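Local coordinates for protein chitinase (PDB 4TXG) that is a family 18 glycoside hydrolase that probably binds chitin and hydrolyses its glycosidic bonds, at residues Asp133-Ala138 / Arg355-Asp360; Ala299-Tyr304 / Arg362-Thr367. One frame throughout, in Å; residues are numbered along the deposited sequence.

Contact 1: Asp133-Ala138 / Arg355-Asp360; sequences DVPYCA and RAAAQD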
ATOM      1  N   ASP A 133     -15.402 -21.739  10.738  1.00 18.24           N
ATOM      2  CA  ASP A 133     -14.707 -22.632   9.817  1.00 18.99           C
ATOM      3  C   ASP A 133     -14.374 -21.907   8.520  1.00 15.96           C
ATOM      4  O   ASP A 133     -14.978 -22.151   7.481  1.00 16.52           O
ATOM      5  CB  ASP A 133     -15.551 -23.877   9.542  1.00 27.44           C
ATOM      6  CG  ASP A 133     -14.795 -24.932   8.766  1.00 36.10           C
ATOM      7  OD1 ASP A 133     -13.544 -24.861   8.723  1.00 34.18           O
ATOM      8  OD2 ASP A 133     -15.454 -25.832   8.201  1.00 41.43           O
ATOM      9  N   VAL A 134     -13.407 -21.002   8.598  1.00 14.99           N
ATOM     10  CA  VAL A 134     -13.003 -20.201   7.449  1.00 13.97           C
ATOM     11  C   VAL A 134     -12.289 -21.086   6.437  1.00 13.34           C
ATOM     12  O   VAL A 134     -11.318 -21.753   6.784  1.00 15.07           O
ATOM     13  CB  VAL A 134     -12.091 -19.055   7.892  1.00 13.08           C
ATOM     14  CG1 VAL A 134     -11.701 -18.177   6.714  1.00 12.01           C
ATOM     15  CG2 VAL A 134     -12.775 -18.245   8.989  1.00 16.67           C
ATOM     16  N   PRO A 135     -12.766 -21.093   5.181  1.00 14.38           N
ATOM     17  CA  PRO A 135     -12.257 -22.025   4.163  1.00 13.99           C
ATOM     18  C   PRO A 135     -10.918 -21.605   3.547  1.00 12.22           C
ATOM     19  O   PRO A 135     -10.839 -21.372   2.344  1.00 10.78           O
ATOM     20  CB  PRO A 135     -13.367 -22.015   3.102  1.00 17.92           C
ATOM     21  CG  PRO A 135     -13.954 -20.643   3.207  1.00 18.53           C
ATOM     22  CD  PRO A 135     -13.912 -20.304   4.686  1.00 15.25           C
ATOM     23  N   TYR A 136      -9.869 -21.546   4.360  1.00 12.59           N
ATOM     24  CA  TYR A 136      -8.562 -21.085   3.871  1.00 12.67           C
ATOM     25  C   TYR A 136      -8.000 -21.942   2.743  1.00 14.22           C
ATOM     26  O   TYR A 136      -7.291 -21.440   1.881  1.00 13.26           O
ATOM     27  CB  TYR A 136      -7.539 -21.060   5.002  1.00 11.09           C
ATOM     28  CG  TYR A 136      -7.788 -19.993   6.030  1.00 10.21           C
ATOM     29  CD1 TYR A 136      -7.739 -18.642   5.687  1.00 10.50           C
ATOM     30  CD2 TYR A 136      -8.071 -20.332   7.343  1.00 14.47           C
ATOM     31  CE1 TYR A 136      -7.963 -17.661   6.639  1.00 13.00           C
ATOM     32  CE2 TYR A 136      -8.303 -19.365   8.285  1.00 15.66           C
ATOM     33  CZ  TYR A 136      -8.243 -18.037   7.933  1.00 14.24           C
ATOM     34  OH  TYR A 136      -8.473 -17.088   8.901  1.00 18.44           O
ATOM     35  N   CYS A 137      -8.303 -23.234   2.759  1.00 16.24           N
ATOM     36  CA  CYS A 137      -7.670 -24.142   1.812  1.00 16.44           C
ATOM     37  C   CYS A 137      -8.216 -23.962   0.399  1.00 13.63           C
ATOM     38  O   CYS A 137      -7.675 -24.514  -0.553  1.00 15.62           O
ATOM     39  CB  CYS A 137      -7.816 -25.588   2.280  1.00 20.57           C
ATOM     40  SG  CYS A 137      -6.629 -25.984   3.603  1.00 87.65           S
ATOM     41  N   ALA A 138      -9.258 -23.151   0.267  1.00 12.39           N
ATOM     42  CA  ALA A 138      -9.781 -22.794  -1.050  1.00 18.54           C
ATOM     43  C   ALA A 138      -8.837 -21.853  -1.813  1.00 17.15           C
ATOM     44  O   ALA A 138      -8.858 -21.814  -3.045  1.00 17.77           O
ATOM     45  CB  ALA A 138     -11.171 -22.154  -0.912  1.00 19.33           C
ATOM     46  N   ARG A 355     -17.271 -14.993   8.279  1.00  9.52           N
ATOM     47  CA  ARG A 355     -18.554 -15.677   8.437  1.00  9.98           C
ATOM     48  C   ARG A 355     -19.217 -15.952   7.092  1.00 10.21           C
ATOM     49  O   ARG A 355     -19.762 -17.038   6.880  1.00 12.56           O
ATOM     50  CB  ARG A 355     -19.493 -14.861   9.319  1.00 10.03           C
ATOM     51  CG  ARG A 355     -18.999 -14.739  10.743  1.00 10.46           C
ATOM     52  CD  ARG A 355     -19.952 -13.945  11.616  1.00 11.24           C
ATOM     53  NE  ARG A 355     -19.266 -13.522  12.833  1.00 12.71           N
ATOM     54  CZ  ARG A 355     -19.136 -14.276  13.914  1.00 14.13           C
ATOM     55  NH1 ARG A 355     -18.480 -13.809  14.971  1.00 11.60           N
ATOM     56  NH2 ARG A 355     -19.666 -15.496  13.942  1.00 16.47           N
ATOM     57  N   ALA A 356     -19.171 -14.977   6.188  1.00 10.11           N
ATOM     58  CA  ALA A 356     -19.732 -15.150   4.846  1.00 10.23           C
ATOM     59  C   ALA A 356     -19.003 -16.268   4.088  1.00 11.59           C
ATOM     60  O   ALA A 356     -19.630 -17.068   3.391  1.00 12.55           O
ATOM     61  CB  ALA A 356     -19.663 -13.842   4.059  1.00 11.20           C
ATOM     62  N   ALA A 357     -17.682 -16.319   4.234  1.00 10.78           N
ATOM     63  CA  ALA A 357     -16.874 -17.346   3.580  1.00 11.12           C
ATOM     64  C   ALA A 357     -17.262 -18.739   4.071  1.00 13.52           C
ATOM     65  O   ALA A 357     -17.372 -19.680   3.288  1.00 11.72           O
ATOM     66  CB  ALA A 357     -15.386 -17.085   3.828  1.00  9.80           C
ATOM     67  N   ALA A 358     -17.476 -18.864   5.375  1.00 12.16           N
ATOM     68  CA  ALA A 358     -17.866 -20.139   5.951  1.00 14.64           C
ATOM     69  C   ALA A 358     -19.239 -20.558   5.436  1.00 15.57           C
ATOM     70  O   ALA A 358     -19.479 -21.738   5.168  1.00 17.97           O
ATOM     71  CB  ALA A 358     -17.862 -20.059   7.473  1.00 13.91           C
ATOM     72  N   GLN A 359     -20.136 -19.590   5.290  1.00 13.25           N
ATOM     73  CA  GLN A 359     -21.476 -19.875   4.770  1.00 14.84           C
ATOM     74  C   GLN A 359     -21.454 -20.233   3.286  1.00 16.19           C
ATOM     75  O   GLN A 359     -22.216 -21.091   2.848  1.00 18.11           O
ATOM     76  CB  GLN A 359     -22.407 -18.677   4.988  1.00 19.82           C
ATOM     77  CG  GLN A 359     -22.657 -18.349   6.450  1.00 29.24           C
ATOM     78  CD  GLN A 359     -23.049 -16.898   6.672  1.00 39.72           C
ATOM     79  OE1 GLN A 359     -23.208 -16.130   5.723  1.00 44.03           O
ATOM     80  NE2 GLN A 359     -23.201 -16.514   7.938  1.00 40.09           N
ATOM     81  N   ASP A 360     -20.587 -19.571   2.525  1.00 15.47           N
ATOM     82  CA  ASP A 360     -20.574 -19.688   1.064  1.00 15.21           C
ATOM     83  C   ASP A 360     -19.660 -20.789   0.550  1.00 18.86           C
ATOM     84  O   ASP A 360     -19.704 -21.139  -0.632  1.00 21.40           O
ATOM     85  CB  ASP A 360     -20.150 -18.362   0.427  1.00 14.83           C
ATOM     86  CG  ASP A 360     -21.150 -17.249   0.667  1.00 16.17           C
ATOM     87  OD1 ASP A 360     -22.268 -17.547   1.153  1.00 19.34           O
ATOM     88  OD2 ASP A 360     -20.812 -16.076   0.380  1.00 14.93           O
TER

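Contact 2: Ala299-Tyr304 / Arg362-Thr367; sequences AFLRKY and RYYQIT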
ATOM      1  N   ALA A 299     -22.465  -8.252   0.752  1.00  8.60           N
ATOM      2  CA  ALA A 299     -23.527  -8.339  -0.249  1.00 10.23           C
ATOM      3  C   ALA A 299     -22.990  -8.029  -1.644  1.00  8.25           C
ATOM      4  O   ALA A 299     -23.421  -8.629  -2.635  1.00 10.01           O
ATOM      5  CB  ALA A 299     -24.668  -7.391   0.101  1.00  9.94           C
ATOM      6  N   PHE A 300     -22.064  -7.076  -1.713  1.00  7.56           N
ATOM      7  CA  PHE A 300     -21.467  -6.659  -2.984  1.00 10.71           C
ATOM      8  C   PHE A 300     -20.620  -7.776  -3.587  1.00  9.16           C
ATOM      9  O   PHE A 300     -20.735  -8.086  -4.778  1.00  9.92           O
ATOM     10  CB  PHE A 300     -20.621  -5.404  -2.766  1.00  9.83           C
ATOM     11  CG  PHE A 300     -20.127  -4.761  -4.029  1.00 11.77           C
ATOM     12  CD1 PHE A 300     -18.925  -5.141  -4.598  1.00 13.07           C
ATOM     13  CD2 PHE A 300     -20.857  -3.739  -4.619  1.00 16.92           C
ATOM     14  CE1 PHE A 300     -18.464  -4.517  -5.767  1.00 15.03           C
ATOM     15  CE2 PHE A 300     -20.405  -3.108  -5.770  1.00 18.85           C
ATOM     16  CZ  PHE A 300     -19.208  -3.494  -6.337  1.00 13.13           C
ATOM     17  N   LEU A 301     -19.766  -8.382  -2.766  1.00  8.54           N
ATOM     18  CA  LEU A 301     -18.958  -9.518  -3.222  1.00  9.49           C
ATOM     19  C   LEU A 301     -19.828 -10.661  -3.759  1.00 12.95           C
ATOM     20  O   LEU A 301     -19.532 -11.255  -4.802  1.00 12.20           O
ATOM     21  CB  LEU A 301     -18.088 -10.045  -2.082  1.00 11.91           C
ATOM     22  CG  LEU A 301     -17.057  -9.095  -1.481  1.00 19.92           C
ATOM     23  CD1 LEU A 301     -16.067  -9.848  -0.606  1.00 17.10           C
ATOM     24  CD2 LEU A 301     -16.346  -8.297  -2.538  1.00 21.62           C
ATOM     25  N   ARG A 302     -20.897 -10.970  -3.032  1.00 11.60           N
ATOM     26  CA  ARG A 302     -21.805 -12.035  -3.439  1.00 10.87           C
ATOM     27  C   ARG A 302     -22.526 -11.705  -4.742  1.00 13.74           C
ATOM     28  O   ARG A 302     -22.759 -12.584  -5.571  1.00 14.47           O
ATOM     29  CB  ARG A 302     -22.825 -12.310  -2.330  1.00 10.69           C
ATOM     30  CG  ARG A 302     -22.250 -13.111  -1.186  1.00 11.09           C
ATOM     31  CD  ARG A 302     -23.154 -13.105   0.029  1.00 15.16           C
ATOM     32  NE  ARG A 302     -22.770 -14.141   0.984  1.00 15.40           N
ATOM     33  CZ  ARG A 302     -23.240 -14.235   2.224  1.00 15.84           C
ATOM     34  NH1 ARG A 302     -24.116 -13.347   2.681  1.00 14.94           N
ATOM     35  NH2 ARG A 302     -22.837 -15.227   3.011  1.00 16.21           N
ATOM     36  N   LYS A 303     -22.878 -10.438  -4.918  1.00  8.48           N
ATOM     37  CA  LYS A 303     -23.677 -10.021  -6.067  1.00  9.24           C
ATOM     38  C   LYS A 303     -22.894 -10.027  -7.371  1.00 12.13           C
ATOM     39  O   LYS A 303     -23.417 -10.423  -8.425  1.00 11.42           O
ATOM     40  CB  LYS A 303     -24.249  -8.620  -5.834  1.00 11.47           C
ATOM     41  CG  LYS A 303     -25.148  -8.122  -6.955  1.00 14.23           C
ATOM     42  CD  LYS A 303     -25.797  -6.804  -6.562  1.00 15.46           C
ATOM     43  CE  LYS A 303     -26.845  -6.360  -7.570  1.00 20.10           C
ATOM     44  NZ  LYS A 303     -27.421  -5.042  -7.153  1.00 24.70           N
ATOM     45  N   TYR A 304     -21.640  -9.590  -7.306  1.00  8.54           N
ATOM     46  CA  TYR A 304     -20.854  -9.381  -8.519  1.00  9.30           C
ATOM     47  C   TYR A 304     -19.700 -10.361  -8.689  1.00 13.66           C
ATOM     48  O   TYR A 304     -18.951 -10.282  -9.671  1.00 13.09           O
ATOM     49  CB  TYR A 304     -20.331  -7.944  -8.546  1.00  9.11           C
ATOM     50  CG  TYR A 304     -21.454  -6.933  -8.631  1.00 10.67           C
ATOM     51  CD1 TYR A 304     -22.290  -6.897  -9.746  1.00  8.95           C
ATOM     52  CD2 TYR A 304     -21.699  -6.037  -7.594  1.00 12.03           C
ATOM     53  CE1 TYR A 304     -23.332  -5.990  -9.837  1.00 11.34           C
ATOM     54  CE2 TYR A 304     -22.738  -5.118  -7.675  1.00 12.74           C
ATOM     55  CZ  TYR A 304     -23.548  -5.099  -8.804  1.00 14.06           C
ATOM     56  OH  TYR A 304     -24.585  -4.201  -8.903  1.00 12.60           O
ATOM     57  N   ARG A 362     -16.505 -20.539   0.111  1.00 15.77           N
ATOM     58  CA  ARG A 362     -15.434 -19.978  -0.700  1.00 18.17           C
ATOM     59  C   ARG A 362     -14.835 -18.806   0.063  1.00 15.95           C
ATOM     60  O   ARG A 362     -15.514 -18.172   0.853  1.00 16.77           O
ATOM     61  CB  ARG A 362     -15.942 -19.547  -2.076  1.00 23.81           C
ATOM     62  CG  ARG A 362     -16.842 -18.334  -2.071  1.00 25.34           C
ATOM     63  CD  ARG A 362     -16.057 -17.094  -2.439  1.00 31.80           C
ATOM     64  NE  ARG A 362     -16.240 -16.700  -3.834  1.00 38.33           N
ATOM     65  CZ  ARG A 362     -15.292 -16.111  -4.554  1.00 40.29           C
ATOM     66  NH1 ARG A 362     -15.521 -15.769  -5.820  1.00 39.43           N
ATOM     67  NH2 ARG A 362     -14.104 -15.875  -3.999  1.00 32.62           N
ATOM     68  N   TYR A 363     -13.562 -18.524  -0.163  1.00 13.51           N
ATOM     69  CA  TYR A 363     -12.863 -17.560   0.680  1.00 10.77           C
ATOM     70  C   TYR A 363     -12.932 -16.133   0.138  1.00 13.32           C
ATOM     71  O   TYR A 363     -12.894 -15.920  -1.081  1.00 14.86           O
ATOM     72  CB  TYR A 363     -11.403 -18.001   0.835  1.00  9.66           C
ATOM     73  CG  TYR A 363     -10.652 -17.171   1.825  1.00 12.38           C
ATOM     74  CD1 TYR A 363     -10.868 -17.332   3.185  1.00 11.95           C
ATOM     75  CD2 TYR A 363      -9.749 -16.207   1.407  1.00  9.96           C
ATOM     76  CE1 TYR A 363     -10.192 -16.567   4.102  1.00 13.74           C
ATOM     77  CE2 TYR A 363      -9.070 -15.431   2.321  1.00  8.44           C
ATOM     78  CZ  TYR A 363      -9.292 -15.624   3.665  1.00  9.50           C
ATOM     79  OH  TYR A 363      -8.631 -14.867   4.598  1.00  8.56           O
ATOM     80  N   TYR A 364     -13.023 -15.155   1.041  1.00  9.56           N
ATOM     81  CA  TYR A 364     -12.994 -13.739   0.660  1.00  9.42           C
ATOM     82  C   TYR A 364     -11.797 -13.040   1.292  1.00  8.28           C
ATOM     83  O   TYR A 364     -11.623 -13.070   2.507  1.00 11.21           O
ATOM     84  CB  TYR A 364     -14.285 -13.015   1.074  1.00  8.75           C
ATOM     85  CG  TYR A 364     -15.541 -13.610   0.472  1.00  9.55           C
ATOM     86  CD1 TYR A 364     -15.805 -13.488  -0.890  1.00 10.93           C
ATOM     87  CD2 TYR A 364     -16.459 -14.292   1.261  1.00 11.23           C
ATOM     88  CE1 TYR A 364     -16.955 -14.033  -1.451  1.00 13.56           C
ATOM     89  CE2 TYR A 364     -17.615 -14.849   0.710  1.00 12.03           C
ATOM     90  CZ  TYR A 364     -17.854 -14.715  -0.645  1.00 13.61           C
ATOM     91  OH  TYR A 364     -18.999 -15.261  -1.197  1.00 15.41           O
ATOM     92  N   GLN A 365     -10.979 -12.410   0.459  1.00  8.08           N
ATOM     93  CA  GLN A 365      -9.785 -11.723   0.939  1.00  7.70           C
ATOM     94  C   GLN A 365     -10.080 -10.278   1.346  1.00 11.20           C
ATOM     95  O   GLN A 365     -10.934  -9.616   0.759  1.00 10.19           O
ATOM     96  CB  GLN A 365      -8.679 -11.756  -0.132  1.00 11.84           C
ATOM     97  CG  GLN A 365      -7.991 -13.125  -0.282  1.00 12.72           C
ATOM     98  CD  GLN A 365      -6.863 -13.121  -1.312  1.00 20.43           C
ATOM     99  OE1 GLN A 365      -7.045 -12.661  -2.439  1.00 20.82           O
ATOM    100  NE2 GLN A 365      -5.691 -13.635  -0.926  1.00 15.17           N
ATOM    101  N   ILE A 366      -9.377  -9.798   2.367  1.00  7.73           N
ATOM    102  CA  ILE A 366      -9.335  -8.361   2.644  1.00  6.90           C
ATOM    103  C   ILE A 366      -7.927  -7.867   2.433  1.00  6.64           C
ATOM    104  O   ILE A 366      -6.982  -8.384   3.040  1.00  8.73           O
ATOM    105  CB  ILE A 366      -9.751  -8.020   4.073  1.00 11.28           C
ATOM    106  CG1 ILE A 366     -11.091  -8.646   4.393  1.00 15.43           C
ATOM    107  CG2 ILE A 366      -9.802  -6.492   4.261  1.00 12.58           C
ATOM    108  CD1 ILE A 366     -11.549  -8.338   5.777  1.00 17.10           C
ATOM    109  N   THR A 367      -7.773  -6.878   1.564  1.00  6.53           N
ATOM    110  CA  THR A 367      -6.473  -6.270   1.382  1.00  7.34           C
ATOM    111  C   THR A 367      -6.589  -4.768   1.632  1.00  6.14           C
ATOM    112  O   THR A 367      -7.684  -4.235   1.807  1.00  6.68           O
ATOM    113  CB  THR A 367      -5.912  -6.560  -0.027  1.00  7.58           C
ATOM    114  OG1 THR A 367      -6.697  -5.892  -1.025  1.00  9.81           O
ATOM    115  CG2 THR A 367      -5.949  -8.068  -0.301  1.00  9.93           C
TER

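Contact 1: Asp133-Ala138 / Arg355-Asp360
The pyrrolidine ring of Pro135 turns its CG-CD side to Ala357, with CD lying 3.6 Å from Ala357 CB and CG the same 3.6 Å from Ala357 O. The aromatic ring next in sequence, Tyr136, takes Val134 CG1 on one face, 3.6 Å above the plane and offset toward the rim, and it also meets the ring of Tyr363, the two planes inclined at about 45°. Val134 reaches it because CG1 stands opposite the backbone N (chi1 -178°). On the helix 338-360, the neighbouring Ala358 sets its methyl against the backbone of Asp133, with CB 3.6 Å from Asp133 O. Pro135 is the centre of an inverse gamma turn, closed by the bond from Tyr136 N to Val134 O (2.8 Å), which bends the chain beside the helix. Asn118, hydrogen-bonded to the Asp133 side chain and to Cys137 N, and the disulfide between Cys137 and Cys121 tie the same loop to the chain before it. No hydrogen bond passes between 133-138 and 355-360: two methyls, a proline ring and backbone carbonyls meet by van der Waals packing, so this small interface depends on close fit, while the polar bonds named here lie within the loop or run to Asn118.

Contact 2: Ala299-Tyr304 / Arg362-Thr367
Leu301 and Tyr364 lie alongside each other, running in opposite senses, so that the CD1 methyl of the leucine lies against the root of the phenol. Its nearest atom there is Tyr364 CD1, at 3.7 Å, with Tyr364 CG and CB little farther away, and the approach to the ring is oblique. Both side chains have CG beside the backbone N and opposite the carbonyl carbon (chi1 -62° in Leu301, -59° in Tyr364), which sends each across toward the other's backbone. At the far end of the ring, Arg302 crosses Tyr364 at about a right angle, its CG 3.9 Å from Tyr364 OH. From CG to NE the arginine chain is extended, and its guanidinium stands 80° to the ring plane. The polar ends are joined through a third residue: Asp360 OD2 forms a salt bridge with Arg302 NE and a hydrogen bond with Tyr364 OH, and Gln359 OE1 is a probable hydrogen-bond partner of Arg302 NH2. These bonds would limit rotation of both the hydroxyl and the guanidinium. Leu301 also packs on Leu353 of helix 338-360 and Ile250 of strand 247-253. Such packing of an outer helix, 287-304, on the segment leading into the parallel strand 365-371 is characteristic of a TIM barrel, here at the entry end of the strand, away from the carboxyl-terminal strand ends where these barrels carry their active sites.

How the contacts relate
Contact 1 lays a loop from before the barrel directly against the last turns of helix 338-360, whereas contact 2 joins helix 287-304 to the residues between the end of helix 338-360 and strand 365-371; Leu301 and Arg302 touch helix 338-360 as well. The centres are 11 Å apart. Contact 1 is partly buried and rests on small groups, alanine methyls and a proline; contact 2 is more deeply buried and uses a large aliphatic and an aromatic side chain, with the charged Arg302 at its exposed rim. They meet through the polar bridge from that arginine to the helix end, and on the apolar side Val134 CG1 packs 3.4 Å from Tyr363 CE1.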